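3-hydroxy-3-methylglutaryl-CoA lyase (Acinetobacter baumannii, PDB 6NDS) is an HMGL-like enzyme of the TIM-barrel clan, modelled here as a two-chain assembly with a bound zinc ion and coenzyme A. Local coordinates at residues C259-N265 / P297-A301; F75-R80 / A102-E106; V110-S114 / K126-F130; D14-V18 / I272-I276. All coordinates share one frame. Residues are numbered along the deposited sequence.

How the interactions relate
The four contacts lie round a TIM barrel of eight parallel strands. Interactions 1 and 4 are neighbours, centres about 15 Å apart: helix 260-270 ends shortly before loop 272-276, and Thr260 and Leu263 pack on Val18 while Val264 packs on Ile276. Their segments alternate along the chain, so the N-terminal strand 17-20 and the C-terminal helices are tied together where the barrel closes. Interactions 2 and 3 come between, in series: interaction 2 lies in the loop leading into strand 106-112, interaction 3 at the end of that strand; their centres are about 26 Å apart. Interaction 3 lies across the chain's centre from interactions 1 and 4, about 31 Å from each.

Interaction 1 (C259-N265 / P297-A301); sequences CTEDLVN and PSQLA
Segment 259-265 runs from an extended Cys259 (phi/psi -78/125) into the first turns of helix 260-270, and segment 297-301 from an extended Ser298 (-115/120) into helix 299-303. Two helix N-termini thus meet, with CA atoms nearest at Cys259-Ser298 (6.1 Å) and Asp262-Leu300 (5.8 Å). Each has an N-cap: Cys259 SG, chi1 t, weakly accepts from Asp262 N (3.6 Å), and Ser298 OG, also t, accepts from Ala301 N (2.9 Å). Asp262, chi1 m with a nearly flat chi2, spreads its carboxylate over the start of helix 299-303, taking Gln299 N on OD2 (3.0 Å) and Leu300 N on OD1 (2.9 Å). Glu261, chi1 p, folds back so that Ser298 OG donates to Glu261 OE2, the two oxygens 2.5 Å apart; OE2 also bonds Ser285, and OE1 bonds Gly243. Leu300 covers the aliphatic side, its CB 3.9 Å from Glu261 CG and its CD1 3.7 Å from Asn265 CG, and also packs against Arg220 of the second subunit. Two carboxylates from one helix therefore meet the N-cap hydroxyl and first NH groups of another, which a helix cannot satisfy from within its own turn; the helix dipole favours negative charge there, joining the C-terminal helix to the barrel.

Interaction 2 (F75-R80 / A102-E106); sequences FTGITR and ANANE. With EDO (1,2-ethanediol), chain G.
A Schellman motif ends helix 93-101 here, and Arg80 donates to the carbonyls of Ala102 and Asn103 just after the helix. Asn103 has positive phi (58/42), after which Ala104 and Asn105 lead towards strand 106-112. Helix 71-77 ends opposite, Ile78 turning extended (-71/154); the nearest CA atoms are Phe75 and Ala102, 5.9 Å apart. Arg80, m at chi1 and chi2 and t at chi3, curls back under its own helix end. Its NH1 gives to Asn103 O at 2.9 Å; its NH2 gives to Asn103 O at 3.2 Å, weakly to Ala102 O at 3.1 Å, and to Phe75 O at 3.0 Å. One water accepts from Arg80 NH1 (2.9 Å) and Asn105 ND2 (3.1 Å). Phe75, chi1 m, sets CB 3.8 Å from Ala102 CB and CE1 3.7 Å from Ala104 CB. A 1,2-ethanediol gives O1 to Thr76 O at 2.9 Å. The contact joins the C-terminal ends of two successive barrel helices; Ile78 packs on helix 36-46, while Asn105 OD1 bonds Tyr86 N of strand 85-90.

Interaction 3 (V110-S114 / K126-F130); sequences VLSAS and KAQSF
The end of strand 106-112 faces the first turn of helix 126-140, the short segments running nearly antiparallel (165°) with axes 8.7 Å apart and Leu111 CA 6.5 Å from Ser129 CA. Val110, extended, turns its side chain away, but its O accepts from a water (2.8 Å) that in turn accepts from Ser129 OG (2.6 Å); Ser129 OG is also bonded to Asn118. Leu111 is the main apolar residue: pointing at the helix with chi1 near 91° and chi2 t, it sets CB 3.9 Å from Ser129 CB, and CD1 3.9 Å from Lys126 CB and 3.6 Å from Phe130 CD2. The Phe130 ring, chi1 near -103°, stacks with His173 of helix 164-176. At Ser112 the strand ends; Ser112 O lies 3.1 Å from Lys126 CD, while its hydroxyl bonds His117. Ala113 leaves the extended conformation (-67/-23) and offers its O to Lys126 NZ at 2.8 Å. Ser114, chi1 t, is the N-cap of helix 115-122, its OG bonding His117 N. Lys126 reaches the strand end with chi1 and chi3 m, chi2 and chi4 t. This is strand-to-helix packing of a beta-alpha barrel, in which Leu111 fills the apolar layer and the lysine ammonium, also salt-bridged to Glu166, ties the turn after the strand to two outer helices.

Interaction 4 (D14-V18 / I272-I276); sequences DLLVV and IPTTI
This is a largely apolar contact between two mostly extended pieces of chain at the barrel's closure, pairing the approach to the N-terminal strand 17-20 with the loop between helices 260-270 and 278-285. The segments run broadly alongside each other, 35° apart end to end, with CA atoms nearest at Leu15-Pro273 (4.8 Å) and Leu16-Thr274 (5.4 Å). A single direct backbone hydrogen bond joins them, Leu16 N to Pro273 O at 2.9 Å. Farther on the chains are bridged by a water that donates to Leu16 O (2.8 Å) and accepts from Val18 N (3.2 Å) and Thr275 N (3.1 Å). Leu15, chi1 t and chi2 p, lays CD1 3.5 Å from Pro273 O, 3.6 Å from Thr274 CA and 4.2 Å from Pro273 CB. Leu16, t at both angles, places CB 3.6 Å from Ile272 CG2, and its side chain also meets Tyr231 of helix 223-232. Val18, t, points at the loop and brings CB to 3.9 Å from Ile276 CG1. Asp14 CB is 4.0 Å from Pro273 CD. Thr274, chi1 p, accepts Ile276 N on OG1 at 3.1 Å, an ST turn that bends the loop towards helix 278-285. With Val17 hydrogen-bonded through its backbone to Arg236, just before strand 237-240, and to Phe238 within it, the arrangement is that of a TIM barrel, whose first and last strands pair while a late loop covers the start of the first.

Interaction 1 (C259-N265 / P297-A301)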
loop_
_atom_site.group_PDB
_atom_site.type_symbol
_atom_site.label_atom_id
_atom_site.label_comp_id
_atom_site.label_asym_id
_atom_site.label_seq_id
_atom_site.Cartn_x
_atom_site.Cartn_y
_atom_site.Cartn_z
ATOM N N CYS A 259 -6.463 0.793 -5.846
ATOM C CA CYS A 259 -6.212 1.102 -7.244
ATOM C C CYS A 259 -6.275 -0.157 -8.108
ATOM O O CYS A 259 -5.546 -1.122 -7.864
ATOM C CB CYS A 259 -4.835 1.748 -7.343
ATOM S SG CYS A 259 -4.260 2.012 -9.009
ATOM N N THR A 260 -7.115 -0.132 -9.148
ATOM C CA THR A 260 -7.323 -1.329 -9.964
ATOM C C THR A 260 -6.019 -1.830 -10.567
ATOM O O THR A 260 -5.726 -3.027 -10.513
ATOM C CB THR A 260 -8.342 -1.052 -11.071
ATOM O OG1 THR A 260 -9.509 -0.482 -10.483
ATOM C CG2 THR A 260 -8.752 -2.357 -11.758
ATOM N N GLU A 261 -5.227 -0.939 -11.170
ATOM C CA GLU A 261 -4.028 -1.448 -11.830
ATOM C C GLU A 261 -2.979 -1.903 -10.812
ATOM O O GLU A 261 -2.204 -2.820 -11.101
ATOM C CB GLU A 261 -3.468 -0.410 -12.808
ATOM C CG GLU A 261 -3.063 0.912 -12.198
ATOM C CD GLU A 261 -4.166 1.969 -12.202
ATOM O OE1 GLU A 261 -5.369 1.637 -12.290
ATOM O OE2 GLU A 261 -3.812 3.152 -12.082
ATOM N N ASP A 262 -2.956 -1.316 -9.612
ATOM C CA ASP A 262 -2.066 -1.835 -8.577
ATOM C C ASP A 262 -2.527 -3.215 -8.102
ATOM O O ASP A 262 -1.696 -4.096 -7.858
ATOM C CB ASP A 262 -1.973 -0.853 -7.397
ATOM C CG ASP A 262 -1.334 0.494 -7.776
ATOM O OD1 ASP A 262 -0.925 0.672 -8.943
ATOM O OD2 ASP A 262 -1.242 1.389 -6.896
ATOM N N LEU A 263 -3.843 -3.424 -7.974
ATOM C CA LEU A 263 -4.366 -4.751 -7.626
ATOM C C LEU A 263 -4.043 -5.780 -8.704
ATOM O O LEU A 263 -3.567 -6.887 -8.407
ATOM C CB LEU A 263 -5.879 -4.667 -7.406
ATOM C CG LEU A 263 -6.624 -6.006 -7.335
ATOM C CD1 LEU A 263 -6.150 -6.813 -6.137
ATOM C CD2 LEU A 263 -8.143 -5.753 -7.262
ATOM N N VAL A 264 -4.290 -5.435 -9.968
ATOM C CA VAL A 264 -4.030 -6.379 -11.051
ATOM C C VAL A 264 -2.538 -6.665 -11.162
ATOM O O VAL A 264 -2.141 -7.803 -11.407
ATOM C CB VAL A 264 -4.620 -5.871 -12.378
ATOM C CG1 VAL A 264 -4.265 -6.831 -13.552
ATOM C CG2 VAL A 264 -6.142 -5.728 -12.262
ATOM N N ASN A 265 -1.686 -5.659 -10.947
ATOM C CA ASN A 265 -0.245 -5.925 -10.966
ATOM C C ASN A 265 0.152 -6.886 -9.855
ATOM O O ASN A 265 0.962 -7.794 -10.068
ATOM C CB ASN A 265 0.549 -4.619 -10.838
ATOM C CG ASN A 265 2.050 -4.858 -10.841
ATOM O OD1 ASN A 265 2.642 -5.176 -11.882
ATOM N ND2 ASN A 265 2.676 -4.734 -9.664
ATOM N N PRO A 297 -3.803 8.602 -7.069
ATOM C CA PRO A 297 -2.934 7.724 -6.246
ATOM C C PRO A 297 -2.780 6.331 -6.839
ATOM O O PRO A 297 -3.272 5.320 -6.314
ATOM C CB PRO A 297 -3.671 7.691 -4.900
ATOM C CG PRO A 297 -4.878 8.551 -5.036
ATOM C CD PRO A 297 -5.142 8.754 -6.477
ATOM N N SER A 298 -2.110 6.262 -7.978
ATOM C CA SER A 298 -1.785 4.995 -8.628
ATOM C C SER A 298 -0.274 4.826 -8.632
ATOM O O SER A 298 0.430 5.638 -9.240
ATOM C CB SER A 298 -2.300 4.960 -10.064
ATOM O OG SER A 298 -1.761 3.837 -10.750
ATOM N N GLN A 299 0.218 3.756 -8.001
ATOM C CA GLN A 299 1.658 3.522 -8.038
ATOM C C GLN A 299 2.097 3.033 -9.414
ATOM O O GLN A 299 3.154 3.442 -9.909
ATOM C CB GLN A 299 2.069 2.526 -6.952
ATOM C CG GLN A 299 1.842 3.018 -5.527
ATOM C CD GLN A 299 2.700 4.220 -5.181
ATOM O OE1 GLN A 299 3.840 4.080 -4.732
ATOM N NE2 GLN A 299 2.159 5.408 -5.387
ATOM N N LEU A 300 1.289 2.179 -10.050
ATOM C CA LEU A 300 1.679 1.642 -11.354
ATOM C C LEU A 300 1.624 2.706 -12.443
ATOM O O LEU A 300 2.440 2.678 -13.365
ATOM C CB LEU A 300 0.800 0.445 -11.730
ATOM C CG LEU A 300 1.312 -0.948 -11.315
ATOM C CD1 LEU A 300 2.474 -1.398 -12.178
ATOM C CD2 LEU A 300 1.741 -0.993 -9.834
ATOM N N ALA A 301 0.688 3.658 -12.366
ATOM C CA ALA A 301 0.683 4.703 -13.388
ATOM C C ALA A 301 1.937 5.563 -13.289
ATOM O O ALA A 301 2.456 6.031 -14.308
ATOM C CB ALA A 301 -0.578 5.566 -13.260
#

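Interaction 2 (F75-R80 / A102-E106)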
loop_
_atom_site.group_PDB
_atom_site.type_symbol
_atom_site.label_atom_id
_atom_site.label_comp_id
_atom_site.label_asym_id
_atom_site.label_seq_id
_atom_site.Cartn_x
_atom_site.Cartn_y
_atom_site.Cartn_z
ATOM N N PHE A 75 -26.253 5.485 -18.218
ATOM C CA PHE A 75 -26.683 4.115 -18.473
ATOM C C PHE A 75 -27.336 3.978 -19.838
ATOM O O PHE A 75 -27.232 2.916 -20.460
ATOM C CB PHE A 75 -27.643 3.630 -17.381
ATOM C CG PHE A 75 -26.948 3.047 -16.169
ATOM C CD1 PHE A 75 -26.827 1.668 -16.011
ATOM C CD2 PHE A 75 -26.410 3.876 -15.201
ATOM C CE1 PHE A 75 -26.178 1.132 -14.896
ATOM C CE2 PHE A 75 -25.766 3.349 -14.081
ATOM C CZ PHE A 75 -25.651 1.981 -13.930
ATOM N N THR A 76 -27.998 5.043 -20.316
ATOM C CA THR A 76 -28.605 5.059 -21.645
ATOM C C THR A 76 -27.548 5.019 -22.737
ATOM O O THR A 76 -27.731 4.360 -23.771
ATOM C CB THR A 76 -29.461 6.326 -21.798
ATOM O OG1 THR A 76 -30.608 6.229 -20.963
ATOM C CG2 THR A 76 -29.902 6.543 -23.261
ATOM N N GLY A 77 -26.435 5.719 -22.519
ATOM C CA GLY A 77 -25.488 6.034 -23.564
ATOM C C GLY A 77 -24.345 5.061 -23.749
ATOM O O GLY A 77 -23.758 5.025 -24.835
ATOM N N ILE A 78 -24.018 4.263 -22.725
ATOM C CA ILE A 78 -22.855 3.386 -22.818
ATOM C C ILE A 78 -23.123 2.241 -23.792
ATOM O O ILE A 78 -24.270 1.849 -24.047
ATOM C CB ILE A 78 -22.458 2.841 -21.431
ATOM C CG1 ILE A 78 -23.648 2.154 -20.747
ATOM C CG2 ILE A 78 -21.880 3.967 -20.561
ATOM C CD1 ILE A 78 -23.242 1.389 -19.463
ATOM N N THR A 79 -22.043 1.716 -24.360
ATOM C CA THR A 79 -22.105 0.504 -25.164
ATOM C C THR A 79 -22.163 -0.703 -24.236
ATOM O O THR A 79 -21.257 -0.904 -23.421
ATOM C CB THR A 79 -20.876 0.425 -26.063
ATOM O OG1 THR A 79 -20.827 1.584 -26.896
ATOM C CG2 THR A 79 -20.920 -0.845 -26.933
ATOM N N ARG A 80 -23.218 -1.507 -24.347
ATOM C CA ARG A 80 -23.403 -2.658 -23.463
ATOM C C ARG A 80 -22.657 -3.858 -24.040
ATOM O O ARG A 80 -23.023 -4.365 -25.103
ATOM C CB ARG A 80 -24.887 -2.991 -23.303
ATOM C CG ARG A 80 -25.761 -1.854 -22.773
ATOM C CD ARG A 80 -25.354 -1.462 -21.380
ATOM N NE ARG A 80 -26.273 -0.474 -20.818
ATOM C CZ ARG A 80 -27.211 -0.741 -19.910
ATOM N NH1 ARG A 80 -27.374 -1.975 -19.452
ATOM N NH2 ARG A 80 -27.990 0.233 -19.459
ATOM N N ALA A 102 -33.533 2.664 -16.450
ATOM C CA ALA A 102 -32.284 2.824 -17.188
ATOM C C ALA A 102 -31.643 1.493 -17.564
ATOM O O ALA A 102 -30.544 1.485 -18.134
ATOM C CB ALA A 102 -31.301 3.669 -16.370
ATOM N N ASN A 103 -32.305 0.376 -17.263
ATOM C CA ASN A 103 -31.820 -0.963 -17.595
ATOM C C ASN A 103 -30.450 -1.237 -16.980
ATOM O O ASN A 103 -29.565 -1.820 -17.615
ATOM C CB ASN A 103 -31.788 -1.200 -19.108
ATOM C CG ASN A 103 -31.561 -2.660 -19.453
ATOM O OD1 ASN A 103 -32.004 -3.552 -18.725
ATOM N ND2 ASN A 103 -30.842 -2.912 -20.542
ATOM N N ALA A 104 -30.266 -0.821 -15.732
ATOM C CA ALA A 104 -29.146 -1.358 -14.974
ATOM C C ALA A 104 -29.290 -2.876 -14.895
ATOM O O ALA A 104 -30.400 -3.399 -14.748
ATOM C CB ALA A 104 -29.101 -0.745 -13.575
ATOM N N ASN A 105 -28.172 -3.595 -15.062
ATOM C CA ASN A 105 -28.244 -5.054 -15.028
ATOM C C ASN A 105 -28.374 -5.577 -13.609
ATOM O O ASN A 105 -28.876 -6.689 -13.401
ATOM C CB ASN A 105 -27.003 -5.700 -15.645
ATOM C CG ASN A 105 -26.787 -5.330 -17.106
ATOM O OD1 ASN A 105 -25.643 -5.156 -17.534
ATOM N ND2 ASN A 105 -27.873 -5.233 -17.885
ATOM N N GLU A 106 -27.882 -4.814 -12.641
ATOM C CA GLU A 106 -27.864 -5.230 -11.249
ATOM C C GLU A 106 -28.012 -3.998 -10.373
ATOM O O GLU A 106 -27.418 -2.952 -10.651
ATOM C CB GLU A 106 -26.568 -5.976 -10.926
ATOM C CG GLU A 106 -26.454 -6.520 -9.510
ATOM C CD GLU A 106 -25.292 -7.515 -9.386
ATOM O OE1 GLU A 106 -24.182 -7.104 -8.974
ATOM O OE2 GLU A 106 -25.487 -8.702 -9.728
HETATM C C1 EDO G . -26.276 3.700 -27.331
HETATM O O1 EDO G . -27.142 3.171 -26.321
HETATM C C2 EDO G . -24.965 2.930 -27.302
HETATM O O2 EDO G . -25.243 1.525 -27.330
HETATM O O HOH W 1 -26.832 -4.521 -20.667
#

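Interaction 3 (V110-S114 / K126-F130)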
loop_
_atom_site.group_PDB
_atom_site.type_symbol
_atom_site.label_atom_id
_atom_site.label_comp_id
_atom_site.label_asym_id
_atom_site.label_seq_id
_atom_site.Cartn_x
_atom_site.Cartn_y
_atom_site.Cartn_z
ATOM N N VAL A 110 -27.435 -0.402 -0.672
ATOM C CA VAL A 110 -26.395 -0.027 0.282
ATOM C C VAL A 110 -27.009 0.510 1.570
ATOM O O VAL A 110 -27.862 1.402 1.536
ATOM C CB VAL A 110 -25.430 1.019 -0.309
ATOM C CG1 VAL A 110 -24.377 1.426 0.737
ATOM C CG2 VAL A 110 -24.748 0.479 -1.559
ATOM N N LEU A 111 -26.547 -0.012 2.704
ATOM C CA LEU A 111 -26.734 0.639 3.995
ATOM C C LEU A 111 -25.449 0.457 4.800
ATOM O O LEU A 111 -24.571 -0.328 4.429
ATOM C CB LEU A 111 -27.966 0.099 4.743
ATOM C CG LEU A 111 -27.789 -1.074 5.709
ATOM C CD1 LEU A 111 -29.082 -1.282 6.507
ATOM C CD2 LEU A 111 -27.378 -2.354 4.988
ATOM N N SER A 112 -25.314 1.219 5.887
ATOM C CA SER A 112 -24.134 1.140 6.747
ATOM C C SER A 112 -24.433 0.354 8.018
ATOM O O SER A 112 -25.530 0.447 8.571
ATOM C CB SER A 112 -23.637 2.541 7.120
ATOM O OG SER A 112 -23.354 3.296 5.952
ATOM N N ALA A 113 -23.445 -0.420 8.491
ATOM C CA ALA A 113 -23.595 -1.090 9.780
ATOM C C ALA A 113 -23.627 -0.096 10.932
ATOM O O ALA A 113 -24.134 -0.419 12.011
ATOM C CB ALA A 113 -22.452 -2.089 9.999
ATOM N N SER A 114 -23.065 1.089 10.727
ATOM C CA SER A 114 -23.091 2.156 11.714
ATOM C C SER A 114 -24.382 2.948 11.560
ATOM O O SER A 114 -24.645 3.490 10.480
ATOM C CB SER A 114 -21.889 3.076 11.517
ATOM O OG SER A 114 -22.122 4.339 12.120
ATOM N N LYS A 126 -31.034 2.293 9.851
ATOM C CA LYS A 126 -30.877 1.002 9.192
ATOM C C LYS A 126 -32.225 0.315 8.998
ATOM O O LYS A 126 -32.464 -0.306 7.955
ATOM C CB LYS A 126 -29.931 0.116 9.999
ATOM C CG LYS A 126 -28.493 0.581 9.963
ATOM C CD LYS A 126 -27.600 -0.361 10.764
ATOM C CE LYS A 126 -27.633 -0.067 12.235
ATOM N NZ LYS A 126 -26.677 -0.956 12.943
ATOM N N ALA A 127 -33.116 0.413 9.991
ATOM C CA ALA A 127 -34.433 -0.199 9.854
ATOM C C ALA A 127 -35.201 0.419 8.695
ATOM O O ALA A 127 -35.890 -0.288 7.948
ATOM C CB ALA A 127 -35.236 -0.056 11.151
ATOM N N GLN A 128 -35.097 1.740 8.531
ATOM C CA GLN A 128 -35.758 2.397 7.408
ATOM C C GLN A 128 -35.134 1.985 6.085
ATOM O O GLN A 128 -35.845 1.810 5.092
ATOM C CB GLN A 128 -35.710 3.913 7.570
ATOM C CG GLN A 128 -36.573 4.419 8.714
ATOM C CD GLN A 128 -36.379 5.894 9.005
ATOM O OE1 GLN A 128 -35.258 6.361 9.196
ATOM N NE2 GLN A 128 -37.480 6.636 9.049
ATOM N N SER A 129 -33.807 1.828 6.050
ATOM C CA SER A 129 -33.162 1.343 4.833
ATOM C C SER A 129 -33.708 -0.026 4.445
ATOM O O SER A 129 -34.047 -0.267 3.280
ATOM C CB SER A 129 -31.644 1.290 5.024
ATOM O OG SER A 129 -31.059 2.580 4.874
ATOM N N PHE A 130 -33.834 -0.929 5.422
ATOM C CA PHE A 130 -34.307 -2.269 5.091
ATOM C C PHE A 130 -35.796 -2.291 4.776
ATOM O O PHE A 130 -36.244 -3.146 4.001
ATOM C CB PHE A 130 -33.958 -3.253 6.209
ATOM C CG PHE A 130 -32.780 -4.130 5.872
ATOM C CD1 PHE A 130 -32.925 -5.190 4.989
ATOM C CD2 PHE A 130 -31.527 -3.878 6.407
ATOM C CE1 PHE A 130 -31.847 -5.989 4.650
ATOM C CE2 PHE A 130 -30.441 -4.674 6.069
ATOM C CZ PHE A 130 -30.602 -5.732 5.195
HETATM O O HOH W 2 -30.102 2.727 2.446
#

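Interaction 4 (D14-V18 / I272-I276)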
loop_
_atom_site.group_PDB
_atom_site.type_symbol
_atom_site.label_atom_id
_atom_site.label_comp_id
_atom_site.label_asym_id
_atom_site.label_seq_id
_atom_site.Cartn_x
_atom_site.Cartn_y
_atom_site.Cartn_z
ATOM N N ASP A 14 -9.110 -20.447 -8.517
ATOM C CA ASP A 14 -8.025 -19.505 -8.226
ATOM C C ASP A 14 -8.303 -18.080 -8.687
ATOM O O ASP A 14 -7.681 -17.147 -8.163
ATOM C CB ASP A 14 -6.717 -19.943 -8.897
ATOM C CG ASP A 14 -6.178 -21.256 -8.371
ATOM O OD1 ASP A 14 -6.566 -21.696 -7.265
ATOM O OD2 ASP A 14 -5.335 -21.845 -9.085
ATOM N N LEU A 15 -9.177 -17.890 -9.676
ATOM C CA LEU A 15 -9.342 -16.590 -10.321
ATOM C C LEU A 15 -9.757 -15.514 -9.321
ATOM O O LEU A 15 -10.726 -15.686 -8.576
ATOM C CB LEU A 15 -10.402 -16.691 -11.416
ATOM C CG LEU A 15 -10.821 -15.345 -12.023
ATOM C CD1 LEU A 15 -9.742 -14.871 -12.968
ATOM C CD2 LEU A 15 -12.152 -15.436 -12.757
ATOM N N LEU A 16 -9.023 -14.404 -9.303
ATOM C CA LEU A 16 -9.471 -13.231 -8.561
ATOM C C LEU A 16 -10.277 -12.362 -9.515
ATOM O O LEU A 16 -9.777 -11.942 -10.569
ATOM C CB LEU A 16 -8.298 -12.464 -7.942
ATOM C CG LEU A 16 -8.665 -11.313 -6.970
ATOM C CD1 LEU A 16 -7.553 -11.134 -5.923
ATOM C CD2 LEU A 16 -8.909 -10.019 -7.710
ATOM N N VAL A 17 -11.521 -12.084 -9.133
ATOM C CA VAL A 17 -12.497 -11.417 -9.988
ATOM C C VAL A 17 -12.453 -9.928 -9.667
ATOM O O VAL A 17 -12.992 -9.491 -8.648
ATOM C CB VAL A 17 -13.900 -11.985 -9.763
ATOM C CG1 VAL A 17 -14.907 -11.279 -10.650
ATOM C CG2 VAL A 17 -13.913 -13.500 -10.015
ATOM N N VAL A 18 -11.837 -9.144 -10.552
ATOM C CA VAL A 18 -11.670 -7.706 -10.341
ATOM C C VAL A 18 -12.911 -6.981 -10.850
ATOM O O VAL A 18 -13.316 -7.173 -12.000
ATOM C CB VAL A 18 -10.406 -7.200 -11.056
ATOM C CG1 VAL A 18 -10.256 -5.693 -10.851
ATOM C CG2 VAL A 18 -9.171 -7.941 -10.547
ATOM N N ILE A 272 -1.674 -14.974 -9.368
ATOM C CA ILE A 272 -3.125 -15.107 -9.207
ATOM C C ILE A 272 -3.789 -14.722 -10.523
ATOM O O ILE A 272 -3.578 -13.603 -11.015
ATOM C CB ILE A 272 -3.638 -14.233 -8.051
ATOM C CG1 ILE A 272 -3.108 -14.736 -6.706
ATOM C CG2 ILE A 272 -5.160 -14.205 -8.048
ATOM C CD1 ILE A 272 -3.485 -13.839 -5.544
ATOM N N PRO A 273 -4.593 -15.592 -11.135
ATOM C CA PRO A 273 -5.217 -15.224 -12.414
ATOM C C PRO A 273 -6.212 -14.080 -12.253
ATOM O O PRO A 273 -6.891 -13.962 -11.229
ATOM C CB PRO A 273 -5.923 -16.515 -12.844
ATOM C CG PRO A 273 -5.210 -17.605 -12.118
ATOM C CD PRO A 273 -4.852 -17.000 -10.787
ATOM N N THR A 274 -6.260 -13.211 -13.263
ATOM C CA THR A 274 -7.356 -12.263 -13.486
ATOM C C THR A 274 -7.704 -12.307 -14.966
ATOM O O THR A 274 -6.991 -12.918 -15.769
ATOM C CB THR A 274 -7.011 -10.803 -13.103
ATOM O OG1 THR A 274 -6.253 -10.195 -14.171
ATOM C CG2 THR A 274 -6.252 -10.706 -11.762
ATOM N N THR A 275 -8.804 -11.654 -15.357
ATOM C CA THR A 275 -9.099 -11.519 -16.782
ATOM C C THR A 275 -8.862 -10.097 -17.280
ATOM O O THR A 275 -9.403 -9.715 -18.319
ATOM C CB THR A 275 -10.532 -11.945 -17.118
ATOM O OG1 THR A 275 -11.461 -11.088 -16.442
ATOM C CG2 THR A 275 -10.791 -13.391 -16.704
ATOM N N ILE A 276 -8.034 -9.322 -16.582
ATOM C CA ILE A 276 -7.836 -7.904 -16.879
ATOM C C ILE A 276 -6.558 -7.734 -17.693
ATOM O O ILE A 276 -5.534 -8.352 -17.387
ATOM C CB ILE A 276 -7.780 -7.062 -15.590
ATOM C CG1 ILE A 276 -8.930 -7.407 -14.631
ATOM C CG2 ILE A 276 -7.780 -5.561 -15.928
ATOM C CD1 ILE A 276 -10.324 -7.317 -15.257
HETATM O O HOH W 3 -10.434 -10.677 -12.923
#